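PDB 3FKD: L-threonine-O-3-phosphate decarboxylase from Porphyromonas gingivalis, which probably binds pyridoxal 5'-phosphate and probably decarboxylates L-threonine O-3-phosphate, as a member of the class I and II aminotransferase family. Local coordinates for residues Y47-M58 against W226-K237. Numbering follows the deposited sequence.
Sequences YPEPDAGTLRQM and WAVNALAIEAAK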
ATOM      1  N   TYR A  47      10.879  -1.244 -10.223  1.00 25.41           N
ATOM      2  CA  TYR A  47       9.673  -0.529  -9.919  1.00 23.67           C
ATOM      3  C   TYR A  47       8.549  -1.239 -10.666  1.00 22.84           C
ATOM      4  O   TYR A  47       8.779  -1.779 -11.729  1.00 22.23           O
ATOM      5  CB  TYR A  47       9.835   0.949 -10.303  1.00 22.18           C
ATOM      6  CG  TYR A  47      10.700   1.670  -9.282  1.00 22.77           C
ATOM      7  CD1 TYR A  47      10.142   2.214  -8.126  1.00 20.70           C
ATOM      8  CD2 TYR A  47      12.079   1.754  -9.448  1.00 21.23           C
ATOM      9  CE1 TYR A  47      10.914   2.819  -7.194  1.00 19.40           C
ATOM     10  CE2 TYR A  47      12.859   2.338  -8.507  1.00 19.98           C
ATOM     11  CZ  TYR A  47      12.272   2.895  -7.379  1.00 20.41           C
ATOM     12  OH  TYR A  47      13.061   3.541  -6.437  1.00 19.59           O
ATOM     13  N   PRO A  48       7.340  -1.286 -10.084  1.00 22.17           N
ATOM     14  CA  PRO A  48       6.228  -1.702 -10.942  1.00 22.25           C
ATOM     15  C   PRO A  48       5.847  -0.532 -11.828  1.00 23.25           C
ATOM     16  O   PRO A  48       6.258   0.606 -11.570  1.00 23.61           O
ATOM     17  CB  PRO A  48       5.089  -1.966  -9.957  1.00 20.19           C
ATOM     18  CG  PRO A  48       5.535  -1.394  -8.647  1.00 21.92           C
ATOM     19  CD  PRO A  48       6.886  -0.771  -8.788  1.00 21.45           C
ATOM     20  N   GLU A  49       5.047  -0.775 -12.847  1.00 23.65           N
ATOM     21  CA  GLU A  49       4.413   0.363 -13.495  1.00 26.75           C
ATOM     22  C   GLU A  49       3.849   1.235 -12.364  1.00 23.82           C
ATOM     23  O   GLU A  49       3.247   0.715 -11.445  1.00 25.06           O
ATOM     24  CB  GLU A  49       3.345  -0.078 -14.506  1.00 25.41           C
ATOM     25  CG  GLU A  49       3.905  -1.041 -15.560  1.00 25.55           C
ATOM     26  CD  GLU A  49       2.837  -1.606 -16.489  1.00 29.29           C
ATOM     27  OE1 GLU A  49       1.725  -1.032 -16.547  1.00 28.05           O
ATOM     28  OE2 GLU A  49       3.111  -2.628 -17.169  1.00 31.40           O
ATOM     29  N   PRO A  50       4.095   2.548 -12.419  1.00 22.01           N
ATOM     30  CA  PRO A  50       3.719   3.517 -11.387  1.00 23.21           C
ATOM     31  C   PRO A  50       2.221   3.512 -11.280  1.00 23.56           C
ATOM     32  O   PRO A  50       1.576   3.867 -10.299  1.00 20.66           O
ATOM     33  CB  PRO A  50       4.126   4.864 -12.011  1.00 23.06           C
ATOM     34  CG  PRO A  50       5.035   4.523 -13.139  1.00 24.09           C
ATOM     35  CD  PRO A  50       4.652   3.190 -13.618  1.00 22.14           C
ATOM     36  N   ASP A  51       1.701   3.096 -12.409  1.00 26.18           N
ATOM     37  CA  ASP A  51       0.311   3.140 -12.767  1.00 28.56           C
ATOM     38  C   ASP A  51      -0.417   1.769 -12.621  1.00 25.76           C
ATOM     39  O   ASP A  51      -1.634   1.703 -12.714  1.00 25.18           O
ATOM     40  CB  ASP A  51       0.312   3.525 -14.259  1.00 26.08           C
ATOM     41  CG  ASP A  51      -1.013   3.954 -14.727  1.00 30.78           C
ATOM     42  OD1 ASP A  51      -1.952   3.949 -13.876  1.00 33.34           O
ATOM     43  OD2 ASP A  51      -1.127   4.289 -15.924  1.00 31.00           O
ATOM     44  N   ALA A  52       0.343   0.687 -12.450  1.00 24.87           N
ATOM     45  CA  ALA A  52      -0.134  -0.665 -12.828  1.00 26.19           C
ATOM     46  C   ALA A  52      -0.994  -0.667 -14.102  1.00 26.39           C
ATOM     47  O   ALA A  52      -2.047  -1.323 -14.148  1.00 26.08           O
ATOM     48  CB  ALA A  52      -0.899  -1.325 -11.668  1.00 23.51           C
ATOM     49  N   GLY A  53      -0.552   0.060 -15.129  1.00 25.55           N
ATOM     50  CA  GLY A  53      -1.374   0.310 -16.296  1.00 24.59           C
ATOM     51  C   GLY A  53      -1.712  -0.904 -17.146  1.00 27.31           C
ATOM     52  O   GLY A  53      -2.763  -0.924 -17.783  1.00 28.28           O
ATOM     53  N   THR A  54      -0.817  -1.891 -17.204  1.00 24.95           N
ATOM     54  CA  THR A  54      -1.083  -3.090 -17.955  1.00 25.09           C
ATOM     55  C   THR A  54      -2.169  -3.924 -17.268  1.00 27.82           C
ATOM     56  O   THR A  54      -3.075  -4.463 -17.938  1.00 26.83           O
ATOM     57  CB  THR A  54       0.209  -3.936 -18.185  1.00 27.46           C
ATOM     58  OG1 THR A  54       1.119  -3.186 -18.978  1.00 28.98           O
ATOM     59  CG2 THR A  54      -0.089  -5.161 -18.955  1.00 23.44           C
ATOM     60  N   LEU A  55      -2.087  -4.031 -15.936  1.00 25.96           N
ATOM     61  CA  LEU A  55      -3.147  -4.696 -15.194  1.00 25.06           C
ATOM     62  C   LEU A  55      -4.466  -3.975 -15.408  1.00 25.13           C
ATOM     63  O   LEU A  55      -5.476  -4.606 -15.714  1.00 26.17           O
ATOM     64  CB  LEU A  55      -2.831  -4.816 -13.706  1.00 23.67           C
ATOM     65  CG  LEU A  55      -3.780  -5.634 -12.822  1.00 20.46           C
ATOM     66  CD1 LEU A  55      -4.110  -6.980 -13.491  1.00 21.77           C
ATOM     67  CD2 LEU A  55      -3.178  -5.854 -11.477  1.00 17.32           C
ATOM     68  N   ARG A  56      -4.440  -2.653 -15.276  1.00 26.90           N
ATOM     69  CA  ARG A  56      -5.629  -1.836 -15.472  1.00 27.10           C
ATOM     70  C   ARG A  56      -6.257  -2.140 -16.815  1.00 27.91           C
ATOM     71  O   ARG A  56      -7.456  -2.417 -16.908  1.00 27.62           O
ATOM     72  CB  ARG A  56      -5.294  -0.346 -15.387  1.00 27.80           C
ATOM     73  CG  ARG A  56      -6.518   0.553 -15.398  1.00 28.69           C
ATOM     74  CD  ARG A  56      -6.116   2.000 -15.496  1.00 29.35           C
ATOM     75  NE  ARG A  56      -5.575   2.332 -16.813  1.00 31.33           N
ATOM     76  CZ  ARG A  56      -4.349   2.811 -17.024  1.00 33.76           C
ATOM     77  NH1 ARG A  56      -3.523   3.023 -16.008  1.00 31.93           N
ATOM     78  NH2 ARG A  56      -3.943   3.096 -18.250  1.00 33.73           N
ATOM     79  N   GLN A  57      -5.437  -2.092 -17.853  1.00 27.85           N
ATOM     80  CA  GLN A  57      -5.887  -2.408 -19.202  1.00 30.12           C
ATOM     81  C   GLN A  57      -6.564  -3.794 -19.281  1.00 29.60           C
ATOM     82  O   GLN A  57      -7.686  -3.901 -19.762  1.00 32.12           O
ATOM     83  CB  GLN A  57      -4.721  -2.253 -20.181  1.00 33.47           C
ATOM     84  CG  GLN A  57      -4.942  -2.755 -21.589  1.00 38.01           C
ATOM     85  CD  GLN A  57      -5.989  -1.962 -22.342  1.00 46.27           C
ATOM     86  OE1 GLN A  57      -7.203  -2.229 -22.241  1.00 45.90           O
ATOM     87  NE2 GLN A  57      -5.525  -0.986 -23.132  1.00 49.12           N
HETATM   88  N   MSE A  58      -5.917  -4.845 -18.788  1.00 28.36           N
HETATM   89  CA  MSE A  58      -6.527  -6.181 -18.848  1.00 29.13           C
HETATM   90  C   MSE A  58      -7.790  -6.360 -17.974  1.00 29.28           C
HETATM   91  O   MSE A  58      -8.606  -7.247 -18.235  1.00 30.27           O
HETATM   92  CB  MSE A  58      -5.537  -7.267 -18.457  1.00 28.83           C
HETATM   93  CG  MSE A  58      -4.163  -7.186 -19.117  1.00 29.39           C
HETATM   94 SE   MSE A  58      -3.080  -8.455 -18.099  1.00 56.90          SE
HETATM   95  CE  MSE A  58      -1.299  -7.788 -18.385  1.00 32.32           C
ATOM     96  N   TRP A 226       3.495   4.002  -7.909  1.00 21.35           N
ATOM     97  CA  TRP A 226       4.008   2.780  -7.315  1.00 20.11           C
ATOM     98  C   TRP A 226       3.283   2.428  -5.986  1.00 20.02           C
ATOM     99  O   TRP A 226       3.885   1.894  -5.037  1.00 20.84           O
ATOM    100  CB  TRP A 226       5.528   2.817  -7.124  1.00 20.45           C
ATOM    101  CG  TRP A 226       6.319   3.509  -8.193  1.00 21.30           C
ATOM    102  CD1 TRP A 226       6.604   3.045  -9.459  1.00 21.82           C
ATOM    103  CD2 TRP A 226       6.995   4.764  -8.066  1.00 21.02           C
ATOM    104  NE1 TRP A 226       7.392   3.953 -10.131  1.00 21.55           N
ATOM    105  CE2 TRP A 226       7.633   5.026  -9.309  1.00 21.90           C
ATOM    106  CE3 TRP A 226       7.095   5.714  -7.035  1.00 20.97           C
ATOM    107  CZ2 TRP A 226       8.374   6.189  -9.541  1.00 20.13           C
ATOM    108  CZ3 TRP A 226       7.806   6.863  -7.256  1.00 22.50           C
ATOM    109  CH2 TRP A 226       8.457   7.095  -8.514  1.00 23.22           C
ATOM    110  N   ALA A 227       1.984   2.705  -5.935  1.00 19.33           N
ATOM    111  CA  ALA A 227       1.155   2.300  -4.785  1.00 20.66           C
ATOM    112  C   ALA A 227       0.774   0.798  -4.782  1.00 20.37           C
ATOM    113  O   ALA A 227       0.456   0.245  -3.716  1.00 19.58           O
ATOM    114  CB  ALA A 227      -0.081   3.135  -4.717  1.00 20.32           C
ATOM    115  N   VAL A 228       0.832   0.165  -5.957  1.00 18.49           N
ATOM    116  CA  VAL A 228       0.538  -1.267  -6.096  1.00 20.13           C
ATOM    117  C   VAL A 228       1.815  -2.062  -6.370  1.00 19.19           C
ATOM    118  O   VAL A 228       2.441  -1.889  -7.420  1.00 18.27           O
ATOM    119  CB  VAL A 228      -0.503  -1.541  -7.229  1.00 17.95           C
ATOM    120  CG1 VAL A 228      -0.847  -2.985  -7.275  1.00 16.18           C
ATOM    121  CG2 VAL A 228      -1.770  -0.704  -6.999  1.00 17.94           C
ATOM    122  N   ASN A 229       2.193  -2.921  -5.431  1.00 16.49           N
ATOM    123  CA  ASN A 229       3.462  -3.610  -5.527  1.00 16.94           C
ATOM    124  C   ASN A 229       3.506  -4.677  -6.652  1.00 19.12           C
ATOM    125  O   ASN A 229       2.460  -5.142  -7.141  1.00 17.19           O
ATOM    126  CB  ASN A 229       3.877  -4.186  -4.163  1.00 19.23           C
ATOM    127  CG  ASN A 229       3.011  -5.376  -3.732  1.00 18.68           C
ATOM    128  OD1 ASN A 229       3.224  -6.499  -4.191  1.00 16.96           O
ATOM    129  ND2 ASN A 229       2.003  -5.116  -2.875  1.00 17.95           N
ATOM    130  N   ALA A 230       4.735  -5.035  -7.036  1.00 18.81           N
ATOM    131  CA  ALA A 230       5.044  -5.757  -8.282  1.00 19.53           C
ATOM    132  C   ALA A 230       4.554  -7.174  -8.309  1.00 18.95           C
ATOM    133  O   ALA A 230       4.020  -7.617  -9.308  1.00 20.33           O
ATOM    134  CB  ALA A 230       6.583  -5.728  -8.585  1.00 20.24           C
ATOM    135  N   LEU A 231       4.760  -7.888  -7.211  1.00 19.61           N
ATOM    136  CA  LEU A 231       4.321  -9.266  -7.094  1.00 19.97           C
ATOM    137  C   LEU A 231       2.819  -9.337  -7.124  1.00 19.61           C
ATOM    138  O   LEU A 231       2.283 -10.287  -7.678  1.00 20.71           O
ATOM    139  CB  LEU A 231       4.787  -9.872  -5.790  1.00 19.59           C
ATOM    140  CG  LEU A 231       6.247 -10.270  -5.739  1.00 22.26           C
ATOM    141  CD1 LEU A 231       6.555 -10.647  -4.291  1.00 22.11           C
ATOM    142  CD2 LEU A 231       6.598 -11.412  -6.758  1.00 22.22           C
ATOM    143  N   ALA A 232       2.149  -8.360  -6.510  1.00 18.46           N
ATOM    144  CA  ALA A 232       0.684  -8.323  -6.517  1.00 18.03           C
ATOM    145  C   ALA A 232       0.163  -8.149  -7.921  1.00 18.35           C
ATOM    146  O   ALA A 232      -0.829  -8.783  -8.301  1.00 18.59           O
ATOM    147  CB  ALA A 232       0.107  -7.219  -5.572  1.00 17.15           C
ATOM    148  N   ILE A 233       0.821  -7.292  -8.694  1.00 17.76           N
ATOM    149  CA  ILE A 233       0.414  -7.040 -10.077  1.00 19.19           C
ATOM    150  C   ILE A 233       0.496  -8.370 -10.835  1.00 19.61           C
ATOM    151  O   ILE A 233      -0.370  -8.714 -11.639  1.00 18.86           O
ATOM    152  CB  ILE A 233       1.265  -5.891 -10.769  1.00 18.94           C
ATOM    153  CG1 ILE A 233       0.629  -4.510 -10.505  1.00 19.54           C
ATOM    154  CG2 ILE A 233       1.306  -6.070 -12.244  1.00 19.64           C
ATOM    155  CD1 ILE A 233       1.635  -3.346 -10.351  1.00 20.66           C
ATOM    156  N   GLU A 234       1.533  -9.119 -10.487  1.00 19.12           N
ATOM    157  CA  GLU A 234       1.894 -10.360 -11.129  1.00 21.05           C
ATOM    158  C   GLU A 234       0.915 -11.505 -10.757  1.00 21.42           C
ATOM    159  O   GLU A 234       0.497 -12.272 -11.621  1.00 21.46           O
ATOM    160  CB  GLU A 234       3.348 -10.674 -10.766  1.00 21.08           C
ATOM    161  CG  GLU A 234       3.929 -11.879 -11.412  1.00 26.11           C
ATOM    162  CD  GLU A 234       4.184 -11.744 -12.923  1.00 28.40           C
ATOM    163  OE1 GLU A 234       4.074 -10.643 -13.478  1.00 26.81           O
ATOM    164  OE2 GLU A 234       4.511 -12.779 -13.554  1.00 31.51           O
ATOM    165  N   ALA A 235       0.525 -11.572  -9.486  1.00 19.87           N
ATOM    166  CA  ALA A 235      -0.482 -12.524  -9.037  1.00 20.51           C
ATOM    167  C   ALA A 235      -1.806 -12.277  -9.728  1.00 21.07           C
ATOM    168  O   ALA A 235      -2.446 -13.209 -10.231  1.00 23.39           O
ATOM    169  CB  ALA A 235      -0.656 -12.458  -7.528  1.00 20.14           C
ATOM    170  N   ALA A 236      -2.220 -11.020  -9.762  1.00 21.06           N
ATOM    171  CA  ALA A 236      -3.487 -10.657 -10.393  1.00 21.34           C
ATOM    172  C   ALA A 236      -3.545 -11.001 -11.878  1.00 21.21           C
ATOM    173  O   ALA A 236      -4.562 -11.524 -12.347  1.00 22.21           O
ATOM    174  CB  ALA A 236      -3.826  -9.167 -10.163  1.00 17.61           C
ATOM    175  N   LYS A 237      -2.476 -10.681 -12.603  1.00 20.54           N
ATOM    176  CA  LYS A 237      -2.359 -11.008 -14.024  1.00 23.40           C
ATOM    177  C   LYS A 237      -2.568 -12.504 -14.281  1.00 24.15           C
ATOM    178  O   LYS A 237      -3.266 -12.898 -15.214  1.00 26.37           O
ATOM    179  CB  LYS A 237      -0.982 -10.575 -14.551  1.00 24.28           C
ATOM    180  CG  LYS A 237      -0.989  -9.209 -15.165  1.00 23.35           C
ATOM    181  CD  LYS A 237       0.411  -8.664 -15.333  1.00 27.63           C
ATOM    182  CE  LYS A 237       0.386  -7.183 -15.766  1.00 26.76           C
ATOM    183  NZ  LYS A 237       1.718  -6.562 -15.808  1.00 30.75           N
TER
HETATM  184  O   HOH W   1       2.164   0.351  -8.895  1.00 23.23           O
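Trp226 N donates to Pro50 O (3.1 Å), joining the two loops ahead of the helical segments 53-58 and 230-237, which run roughly parallel, at 24°. A water adds a second link, donating to both Glu49 O and Val228 O. The Trp226 indole sits between Tyr47 and Pro50. Tyr47 CD1 lies over one face toward the rim, with the two ring planes at 49°. Pro50 CB makes a CH-pi contact with the opposite face, 4.2 Å from the centroid of the five-membered ring. Pro48 O lies at the indole edge, in plane, 3.2 Å from Trp226 CD1. Deeper in, Ile233 CD1 touches Ala52 CB (3.5 Å) and Pro48 CB. With chi1 at -173°, Leu55 swings CG away from its own N toward helix 230-237, and CD2 rests on Ala236 CB at 3.6 Å. The extended Lys237 chain crosses Thr54 at about a right angle. Lys237 NZ stays 4.4 Å from Glu49 OE2, beyond a salt bridge. Glu49 OE1 accepts from Thr54 N and OE2 from Thr54 OG1, which ties the type I turn 49-52 to the start of helix 53-58. Trp226 O also accepts a hydrogen bond from Arg205 NE of the second subunit. This is loop and helix packing beside the dimer interface of an aminotransferase-type PLP fold.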